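Local atomic coordinates of N-acetylglucosamine-6-phosphate deacetylase (Thermotoga maritima, PDB entry 1O12), a protein that probably removes the acetyl group from N-acetylglucosamine 6-phosphate, using one divalent metal ion bound in each subunit. Residues D59-V65 with L264-S270; A68-N72 with A92-T97; F81-V87 with F306-A310; I239-H244 with L300-L305. All blocks are in the same frame, centred on the assembly; numbering follows the deposited sequence.

A TIM barrel shows how contacts distant in sequence can converge on one site. Interaction 1 joins the ends of the first and eighth barrel strands, 52-59 and 262-265, near the iron. The centres of interactions 2, 3 and 4 each lie about 10 Å from its centre, and each touches it. Interaction 2, nested along the chain within the loop that interaction 1 closes, adds the 61-65/68-69 hairpin and the end of strand 87-93. Interaction 3, where helices 75-83 and 307-318 meet, crosses interaction 1 in chain order and encloses interaction 4, whose loops lead into helices 247-257 and 307-318. Ring closure and the predicted substrate pocket are therefore built from shared pieces of chain.

Interaction 1 of 4, residues D59-V65 with L264-S270; sequences DPHIHGV and LVTDSIS
Amidohydrolases typically carry a His-X-His signature after the first barrel strand and an aspartate after the eighth; here these are His-61, His-63 and Asp-267, although the iron sits on Glu-127, His-188 and His-209. The chain turns a corner at Pro-60 and is extended at 61-62 and 64-65; across from it, strand 262-265 gives way to a loop. The segments run parallel, with CA pairs Asp-59/Val-265 at 5.5 Å, Ile-62/Asp-267 at 4.5 Å and Val-65/Ser-270 at 3.9 Å. Asp-59 OD1 accepts His-61 N (3.1 Å, an Asx turn) and Thr-266 N (3.3 Å). Asp-267 N bonds His-61 O at 2.7 Å; Ser-268 O receives His-63 N (2.9 Å) and Gly-64 N (3.2 Å). Asp-267, at left-handed backbone angles (57/28) with chi1 t, sets its CG over a face of the His-61 ring, whose nitrogens bond Glu-237 and Glu-127. His-63, chi1 m, donates NE2 to Asp-267 OD1 at 2.9 Å, which probably helps to orient this predicted proton donor/acceptor.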
# COMPACT_ATOMS: atom_id res chain seq x y z
N ASP A 59 -15.39 14.93 -14.42
CA ASP A 59 -15.96 14.20 -13.30
C ASP A 59 -16.74 13.02 -13.87
O ASP A 59 -17.85 13.17 -14.35
CB ASP A 59 -16.91 15.08 -12.46
CG ASP A 59 -17.21 14.46 -11.10
OD1 ASP A 59 -16.90 13.27 -10.94
OD2 ASP A 59 -17.76 15.14 -10.20
N PRO A 60 -16.15 11.81 -13.79
CA PRO A 60 -16.80 10.62 -14.33
C PRO A 60 -17.73 9.96 -13.35
O PRO A 60 -18.33 8.92 -13.65
CB PRO A 60 -15.61 9.73 -14.66
CG PRO A 60 -14.67 10.00 -13.49
CD PRO A 60 -14.77 11.51 -13.33
N HIS A 61 -17.88 10.56 -12.17
CA HIS A 61 -18.72 9.98 -11.14
C HIS A 61 -19.42 11.02 -10.28
O HIS A 61 -18.87 11.44 -9.27
CB HIS A 61 -17.86 9.07 -10.24
CG HIS A 61 -18.65 8.13 -9.41
ND1 HIS A 61 -18.08 7.05 -8.77
CD2 HIS A 61 -19.96 8.10 -9.09
CE1 HIS A 61 -19.01 6.39 -8.10
NE2 HIS A 61 -20.16 7.00 -8.29
N ILE A 62 -20.61 11.43 -10.70
CA ILE A 62 -21.42 12.39 -9.96
C ILE A 62 -22.91 12.08 -10.20
O ILE A 62 -23.34 12.00 -11.35
CB ILE A 62 -21.11 13.87 -10.38
CG1 ILE A 62 -22.15 14.83 -9.78
CG2 ILE A 62 -21.08 14.01 -11.88
CD1 ILE A 62 -21.86 16.31 -10.06
N HIS A 63 -23.68 11.93 -9.12
CA HIS A 63 -25.11 11.61 -9.19
C HIS A 63 -26.00 12.82 -9.43
O HIS A 63 -26.93 12.79 -10.23
CB HIS A 63 -25.53 10.92 -7.88
CG HIS A 63 -24.69 9.74 -7.53
ND1 HIS A 63 -24.89 8.50 -8.11
CD2 HIS A 63 -23.58 9.62 -6.77
CE1 HIS A 63 -23.93 7.68 -7.72
NE2 HIS A 63 -23.12 8.33 -6.91
N GLY A 64 -25.72 13.90 -8.70
CA GLY A 64 -26.50 15.10 -8.78
C GLY A 64 -25.76 16.15 -7.99
O GLY A 64 -24.70 15.86 -7.42
N VAL A 65 -26.30 17.37 -7.98
CA VAL A 65 -25.67 18.47 -7.26
C VAL A 65 -26.67 19.65 -7.26
O VAL A 65 -27.41 19.82 -8.22
CB VAL A 65 -24.31 18.87 -7.95
CG1 VAL A 65 -24.54 19.29 -9.39
CG2 VAL A 65 -23.63 19.99 -7.18
N LEU A 264 -9.58 11.78 -9.91
CA LEU A 264 -10.41 12.53 -8.96
C LEU A 264 -11.87 12.35 -9.35
O LEU A 264 -12.21 12.26 -10.53
CB LEU A 264 -10.02 14.01 -8.94
CG LEU A 264 -9.32 14.47 -7.65
CD1 LEU A 264 -8.50 13.35 -7.07
CD2 LEU A 264 -8.46 15.69 -7.91
N VAL A 265 -12.74 12.31 -8.36
CA VAL A 265 -14.15 12.09 -8.60
C VAL A 265 -14.92 12.84 -7.50
O VAL A 265 -14.38 13.13 -6.43
CB VAL A 265 -14.40 10.54 -8.55
CG1 VAL A 265 -15.53 10.21 -7.66
CG2 VAL A 265 -14.59 9.97 -9.95
N THR A 266 -16.19 13.14 -7.74
CA THR A 266 -16.95 13.85 -6.75
C THR A 266 -17.92 12.94 -5.97
O THR A 266 -17.99 13.03 -4.74
CB THR A 266 -17.69 15.04 -7.44
OG1 THR A 266 -17.57 16.22 -6.65
CG2 THR A 266 -19.13 14.72 -7.72
N ASP A 267 -18.63 12.05 -6.68
CA ASP A 267 -19.61 11.14 -6.07
C ASP A 267 -20.63 12.00 -5.34
O ASP A 267 -21.25 11.59 -4.36
CB ASP A 267 -18.93 10.16 -5.10
CG ASP A 267 -19.86 8.99 -4.63
OD1 ASP A 267 -20.58 8.36 -5.46
OD2 ASP A 267 -19.86 8.69 -3.41
N SER A 268 -20.79 13.21 -5.85
CA SER A 268 -21.70 14.18 -5.31
C SER A 268 -23.17 13.78 -5.52
O SER A 268 -23.52 13.08 -6.48
CB SER A 268 -21.42 15.52 -6.01
OG SER A 268 -22.36 16.52 -5.73
N ILE A 269 -24.03 14.21 -4.62
CA ILE A 269 -25.46 13.94 -4.78
C ILE A 269 -26.20 15.28 -4.86
O ILE A 269 -25.59 16.33 -4.65
CB ILE A 269 -26.01 13.08 -3.63
CG1 ILE A 269 -25.83 13.81 -2.29
CG2 ILE A 269 -25.33 11.73 -3.64
CD1 ILE A 269 -26.31 12.99 -1.09
N SER A 270 -27.48 15.23 -5.20
CA SER A 270 -28.32 16.43 -5.30
C SER A 270 -28.20 17.38 -4.11
O SER A 270 -28.23 18.60 -4.27
CB SER A 270 -29.79 16.02 -5.45
OG SER A 270 -30.19 15.19 -4.37

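Interaction 2 of 4, residues A68-N72 with A92-T97; sequences ADTMN and ATTVST
Met-71, present as selenomethionine, swings its side chain (chi1 and chi2 both m, chi3 -94°) along segment 92-97: SE lies 4.1 Å from Val-95 CG2 and 4.4 Å from Thr-94 CB, and CE reaches to 3.3 Å from Thr-97 OG1. Ile-105 of helix 99-115 also touches it. Segment 68-72 is extended at residues 68-69, then turns at Thr-70 and Met-71 (phi/psi -83/-26 and -67/-29); Asn-72 ND2 bonds Asp-69 OD2 at 3.2 Å. Segment 92-97 leaves strand 87-93 as an extended loop. The nearest CA atoms are those of Thr-70 and Ala-92, 5.6 Å apart. Thr-70, chi1 m, points at the strand end: OG1 is 3.3 Å from Ala-92 CB, CB 3.4 Å from Thr-93 O, and CG2 4.0 Å from Thr-94 CG2. Its hydroxyl bonds His-63 O; between the segments the contact is van der Waals throughout. The turn after hairpin 61-65/68-69 thus packs on the C-terminal end of the second barrel strand, the end that carries the active site in TIM barrels.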
# COMPACT_ATOMS: atom_id res chain seq x y z
N ALA A 68 -30.23 19.00 -8.49
CA ALA A 68 -30.39 18.19 -9.72
C ALA A 68 -29.89 16.76 -9.56
O ALA A 68 -28.84 16.54 -8.98
CB ALA A 68 -29.66 18.87 -10.86
N ASP A 69 -30.64 15.79 -10.06
CA ASP A 69 -30.24 14.39 -9.97
C ASP A 69 -30.21 13.79 -11.36
O ASP A 69 -30.83 14.30 -12.29
CB ASP A 69 -31.24 13.51 -9.20
CG ASP A 69 -31.93 14.23 -8.08
OD1 ASP A 69 -31.67 13.86 -6.90
OD2 ASP A 69 -32.76 15.14 -8.37
N THR A 70 -29.54 12.66 -11.46
CA THR A 70 -29.44 11.92 -12.69
C THR A 70 -30.71 11.06 -12.80
O THR A 70 -31.16 10.71 -13.90
CB THR A 70 -28.15 11.06 -12.66
OG1 THR A 70 -27.01 11.93 -12.73
CG2 THR A 70 -28.10 10.06 -13.81
N MSE A 71 -31.31 10.74 -11.65
CA MSE A 71 -32.52 9.93 -11.66
C MSE A 71 -33.70 10.68 -12.31
O MSE A 71 -34.59 10.06 -12.90
CB MSE A 71 -32.88 9.45 -10.24
CG MSE A 71 -31.90 8.43 -9.64
SE MSE A 71 -31.19 7.00 -10.86
CE MSE A 71 -32.46 5.56 -10.50
N ASN A 72 -33.70 12.00 -12.21
CA ASN A 72 -34.75 12.82 -12.81
C ASN A 72 -34.27 13.46 -14.12
O ASN A 72 -34.99 14.22 -14.76
CB ASN A 72 -35.22 13.88 -11.80
CG ASN A 72 -35.86 13.24 -10.53
OD1 ASN A 72 -36.95 12.64 -10.60
ND2 ASN A 72 -35.17 13.34 -9.39
N ALA A 92 -23.14 11.62 -15.90
CA ALA A 92 -24.29 11.59 -14.99
C ALA A 92 -24.33 10.13 -14.56
O ALA A 92 -24.52 9.24 -15.35
CB ALA A 92 -25.55 11.98 -15.74
N THR A 93 -24.14 9.90 -13.27
CA THR A 93 -24.06 8.56 -12.72
C THR A 93 -25.34 8.10 -12.07
O THR A 93 -25.97 8.83 -11.31
CB THR A 93 -22.90 8.51 -11.70
OG1 THR A 93 -21.77 9.19 -12.26
CG2 THR A 93 -22.50 7.06 -11.37
N THR A 94 -25.72 6.86 -12.35
CA THR A 94 -26.93 6.30 -11.78
C THR A 94 -26.59 5.49 -10.54
O THR A 94 -25.43 5.35 -10.16
CB THR A 94 -27.58 5.35 -12.78
OG1 THR A 94 -26.64 4.31 -13.11
CG2 THR A 94 -27.96 6.10 -14.06
N VAL A 95 -27.63 4.97 -9.90
CA VAL A 95 -27.44 4.07 -8.76
C VAL A 95 -28.20 2.80 -9.18
O VAL A 95 -28.78 2.78 -10.26
CB VAL A 95 -28.02 4.66 -7.46
CG1 VAL A 95 -27.16 5.81 -7.00
CG2 VAL A 95 -29.44 5.13 -7.68
N SER A 96 -28.17 1.75 -8.37
CA SER A 96 -28.91 0.53 -8.73
C SER A 96 -30.39 0.88 -8.92
O SER A 96 -30.99 1.63 -8.13
CB SER A 96 -28.76 -0.54 -7.66
OG SER A 96 -27.43 -1.01 -7.63
N THR A 97 -30.97 0.34 -9.99
CA THR A 97 -32.36 0.64 -10.28
C THR A 97 -32.97 -0.37 -11.26
O THR A 97 -32.37 -1.40 -11.55
CB THR A 97 -32.46 2.10 -10.83
OG1 THR A 97 -33.82 2.55 -10.76
CG2 THR A 97 -31.92 2.18 -12.28

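Interaction 3 of 4, residues F81-V87 with F306-A310; sequences FLYSQGV and FFSQA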
# COMPACT_ATOMS: atom_id res chain seq x y z
N PHE A 81 -24.28 24.13 -13.56
CA PHE A 81 -23.57 24.34 -12.31
C PHE A 81 -22.11 23.92 -12.40
O PHE A 81 -21.21 24.66 -11.96
CB PHE A 81 -24.22 23.58 -11.16
CG PHE A 81 -23.52 23.79 -9.86
CD1 PHE A 81 -23.56 25.04 -9.23
CD2 PHE A 81 -22.75 22.78 -9.30
CE1 PHE A 81 -22.82 25.29 -8.05
CE2 PHE A 81 -22.00 23.02 -8.13
CZ PHE A 81 -22.04 24.28 -7.51
N LEU A 82 -21.88 22.73 -12.95
CA LEU A 82 -20.53 22.18 -13.09
C LEU A 82 -19.50 23.11 -13.72
O LEU A 82 -18.30 23.03 -13.40
CB LEU A 82 -20.59 20.85 -13.84
CG LEU A 82 -21.31 19.81 -12.98
CD1 LEU A 82 -21.15 18.45 -13.61
CD2 LEU A 82 -20.73 19.79 -11.57
N TYR A 83 -19.95 23.99 -14.60
CA TYR A 83 -19.05 24.93 -15.25
C TYR A 83 -18.43 25.83 -14.19
O TYR A 83 -17.28 26.25 -14.31
CB TYR A 83 -19.78 25.75 -16.31
CG TYR A 83 -20.05 24.97 -17.58
CD1 TYR A 83 -19.05 24.18 -18.16
CD2 TYR A 83 -21.30 25.01 -18.22
CE1 TYR A 83 -19.29 23.45 -19.33
CE2 TYR A 83 -21.55 24.28 -19.39
CZ TYR A 83 -20.54 23.51 -19.93
OH TYR A 83 -20.76 22.77 -21.04
N SER A 84 -19.18 26.10 -13.12
CA SER A 84 -18.68 26.94 -12.03
C SER A 84 -17.67 26.19 -11.17
O SER A 84 -17.14 26.74 -10.22
CB SER A 84 -19.81 27.39 -11.12
OG SER A 84 -20.32 26.30 -10.38
N GLN A 85 -17.43 24.92 -11.49
CA GLN A 85 -16.46 24.13 -10.76
C GLN A 85 -15.32 23.80 -11.72
O GLN A 85 -14.42 23.03 -11.40
CB GLN A 85 -17.10 22.85 -10.22
CG GLN A 85 -18.11 23.11 -9.14
CD GLN A 85 -17.51 23.86 -7.98
OE1 GLN A 85 -16.50 23.45 -7.44
NE2 GLN A 85 -18.12 24.97 -7.60
N GLY A 86 -15.39 24.40 -12.91
CA GLY A 86 -14.37 24.19 -13.93
C GLY A 86 -14.51 22.88 -14.68
O GLY A 86 -13.64 22.55 -15.49
N VAL A 87 -15.58 22.13 -14.40
CA VAL A 87 -15.84 20.84 -15.05
C VAL A 87 -16.41 21.00 -16.45
O VAL A 87 -17.48 21.58 -16.64
CB VAL A 87 -16.85 19.99 -14.24
CG1 VAL A 87 -17.16 18.70 -14.99
CG2 VAL A 87 -16.29 19.67 -12.82
N PHE A 306 -17.72 19.53 -3.89
CA PHE A 306 -17.73 20.21 -5.19
C PHE A 306 -16.42 19.82 -5.87
O PHE A 306 -15.40 19.71 -5.20
CB PHE A 306 -17.79 21.74 -5.06
CG PHE A 306 -19.15 22.28 -4.70
CD1 PHE A 306 -20.29 21.52 -4.86
CD2 PHE A 306 -19.28 23.60 -4.24
CE1 PHE A 306 -21.55 22.04 -4.56
CE2 PHE A 306 -20.55 24.12 -3.93
CZ PHE A 306 -21.67 23.34 -4.09
N PHE A 307 -16.43 19.60 -7.18
CA PHE A 307 -15.21 19.18 -7.83
C PHE A 307 -14.06 20.11 -7.48
O PHE A 307 -12.96 19.68 -7.15
CB PHE A 307 -15.36 19.12 -9.34
CG PHE A 307 -14.31 18.26 -9.98
CD1 PHE A 307 -13.06 18.78 -10.29
CD2 PHE A 307 -14.55 16.90 -10.19
CE1 PHE A 307 -12.06 17.95 -10.78
CE2 PHE A 307 -13.57 16.06 -10.68
CZ PHE A 307 -12.32 16.57 -10.98
N SER A 308 -14.34 21.41 -7.54
CA SER A 308 -13.33 22.42 -7.22
C SER A 308 -12.67 22.18 -5.86
O SER A 308 -11.46 22.39 -5.70
CB SER A 308 -13.98 23.79 -7.24
OG SER A 308 -12.99 24.78 -7.14
N GLN A 309 -13.46 21.76 -4.87
CA GLN A 309 -12.95 21.52 -3.53
C GLN A 309 -12.11 20.25 -3.55
O GLN A 309 -11.11 20.15 -2.84
CB GLN A 309 -14.10 21.38 -2.53
CG GLN A 309 -13.65 21.45 -1.06
CD GLN A 309 -12.87 22.73 -0.76
OE1 GLN A 309 -13.38 23.83 -0.95
NE2 GLN A 309 -11.63 22.59 -0.28
N ALA A 310 -12.51 19.30 -4.38
CA ALA A 310 -11.80 18.05 -4.53
C ALA A 310 -10.36 18.34 -4.92
O ALA A 310 -9.43 17.78 -4.36
CB ALA A 310 -12.45 17.20 -5.58
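A glutamine from one helix terminus reaches across to the first turn of another helix. Gln-85, with chi1 and chi2 both m, places OE1 3.0 Å from Ser-308 N and accepts its hydrogen bond, although the crowding around OE1 makes its exact position less certain. Helix 75-83 ends just before Gln-85: a Schellman motif, with Val-87 N to Leu-82 O at 3.0 Å and Gly-86 N to Tyr-83 O at 3.0 Å, uses the positive phi of Gly-86 to turn the chain into strand 87-93. Gln-85 CA lies 5.0 Å from Ser-308 CA.

Two apolar contacts accompany the polar one. The rings of Phe-81 and Phe-306, the N-cap residue of helix 307-318, meet obliquely, with centroids 5.0 Å apart, planes at 57° and the two CZ atoms 3.6 Å apart; both residues also pack on Val-65. Val-87 CG2 touches Phe-307 CB at 3.6 Å, while the Phe-307 ring meets that of Phe-57. The end of helix 75-83 and the start of strand 87-93 thus meet the start of helix 307-318 through apolar contacts and the glutamine, whose carbonyl supplies an acceptor to a backbone NH at a helix start, where such groups lack a partner within the helix.

Interaction 4 of 4, residues I239-H244 with L300-L305; sequences ICDGVH and LAGSTL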
# COMPACT_ATOMS: atom_id res chain seq x y z
N ILE A 239 -12.46 9.87 -3.59
CA ILE A 239 -13.33 10.98 -3.20
C ILE A 239 -12.56 11.78 -2.14
O ILE A 239 -12.47 11.34 -1.00
CB ILE A 239 -14.65 10.47 -2.60
CG1 ILE A 239 -15.43 9.67 -3.64
CG2 ILE A 239 -15.48 11.65 -2.06
CD1 ILE A 239 -16.50 8.78 -3.05
N CYS A 240 -12.01 12.94 -2.50
CA CYS A 240 -11.24 13.72 -1.55
C CYS A 240 -11.95 14.71 -0.66
O CYS A 240 -11.63 15.89 -0.67
CB CYS A 240 -10.12 14.45 -2.25
SG CYS A 240 -8.97 13.30 -2.87
N ASP A 241 -12.88 14.20 0.13
CA ASP A 241 -13.67 15.02 1.01
C ASP A 241 -13.24 14.91 2.46
O ASP A 241 -13.85 15.52 3.34
CB ASP A 241 -15.14 14.65 0.90
CG ASP A 241 -15.41 13.19 1.19
OD1 ASP A 241 -16.58 12.79 1.06
OD2 ASP A 241 -14.47 12.44 1.56
N GLY A 242 -12.19 14.13 2.72
CA GLY A 242 -11.70 13.97 4.08
C GLY A 242 -12.49 12.98 4.90
O GLY A 242 -12.09 12.64 6.02
N VAL A 243 -13.61 12.52 4.35
CA VAL A 243 -14.46 11.55 5.03
C VAL A 243 -14.40 10.15 4.39
O VAL A 243 -14.18 9.17 5.10
CB VAL A 243 -15.91 12.06 5.05
CG1 VAL A 243 -16.80 11.14 5.87
CG2 VAL A 243 -15.92 13.49 5.60
N HIS A 244 -14.60 10.05 3.07
CA HIS A 244 -14.51 8.75 2.38
C HIS A 244 -13.11 8.17 2.55
O HIS A 244 -12.93 6.94 2.54
CB HIS A 244 -14.87 8.88 0.91
CG HIS A 244 -16.33 9.04 0.67
ND1 HIS A 244 -17.01 10.21 0.95
CD2 HIS A 244 -17.27 8.15 0.25
CE1 HIS A 244 -18.30 10.03 0.72
NE2 HIS A 244 -18.48 8.79 0.30
N LEU A 300 -22.09 5.87 4.54
CA LEU A 300 -21.92 7.07 3.72
C LEU A 300 -22.82 6.89 2.50
O LEU A 300 -22.91 5.80 1.94
CB LEU A 300 -20.47 7.24 3.27
CG LEU A 300 -19.49 7.67 4.37
CD1 LEU A 300 -18.06 7.58 3.82
CD2 LEU A 300 -19.83 9.08 4.87
N ALA A 301 -23.50 7.97 2.10
CA ALA A 301 -24.38 7.94 0.95
C ALA A 301 -23.97 8.99 -0.09
O ALA A 301 -24.76 9.89 -0.39
CB ALA A 301 -25.82 8.19 1.39
N GLY A 302 -22.76 8.87 -0.65
CA GLY A 302 -22.28 9.83 -1.63
C GLY A 302 -21.53 10.94 -0.90
O GLY A 302 -20.99 10.70 0.17
N SER A 303 -21.51 12.15 -1.47
CA SER A 303 -20.84 13.29 -0.83
C SER A 303 -21.49 14.59 -1.26
O SER A 303 -22.40 14.62 -2.09
CB SER A 303 -19.36 13.37 -1.24
OG SER A 303 -19.21 14.05 -2.48
N THR A 304 -21.01 15.69 -0.69
CA THR A 304 -21.51 17.02 -1.07
C THR A 304 -20.29 17.81 -1.56
O THR A 304 -20.29 19.03 -1.62
CB THR A 304 -22.21 17.74 0.12
OG1 THR A 304 -21.28 17.94 1.19
CG2 THR A 304 -23.38 16.90 0.62
N LEU A 305 -19.25 17.06 -1.92
CA LEU A 305 -17.99 17.60 -2.39
C LEU A 305 -18.10 18.26 -3.77
O LEU A 305 -18.54 17.61 -4.71
CB LEU A 305 -16.99 16.45 -2.44
CG LEU A 305 -15.55 16.76 -2.85
CD1 LEU A 305 -14.92 17.72 -1.87
CD2 LEU A 305 -14.77 15.48 -2.92
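Both segments are irregular loops, running in opposite directions, with Asp-241 CA 6.1 Å from Leu-305 CA and His-244 CA 7.7 Å from Leu-300 CA. An inverse gamma turn centres on Cys-240, and Asp-241 OD2 then accepts Val-243 N (2.9 Å) and His-244 N (2.8 Å) in an Asx turn and Asx motif. In segment 300-305, Ser-303 OG accepts Leu-305 N at 3.1 Å in an ST turn while also bonding Thr-266 O. His-244 ND1 donates a hydrogen bond to Asp-241 OD1 at 2.6 Å. Leu-300 CD1 sits 3.7 Å above the His-244 ring centroid as a CH-pi contact, and Leu-300 CD2 meets Val-243 CG1 at 3.8 Å. Leu-305 CD2 packs on Ile-239 CG2 at 4.0 Å. His-244, Leu-300, Ala-301 and Gly-302 are predicted to bind substrate, so the contact probably shapes that pocket. Leu-305 rests on Ala-310 and Asn-313 of helix 307-318, Leu-300 lies against strand 292-294, and Val-243 packs on Arg-220 of the second subunit.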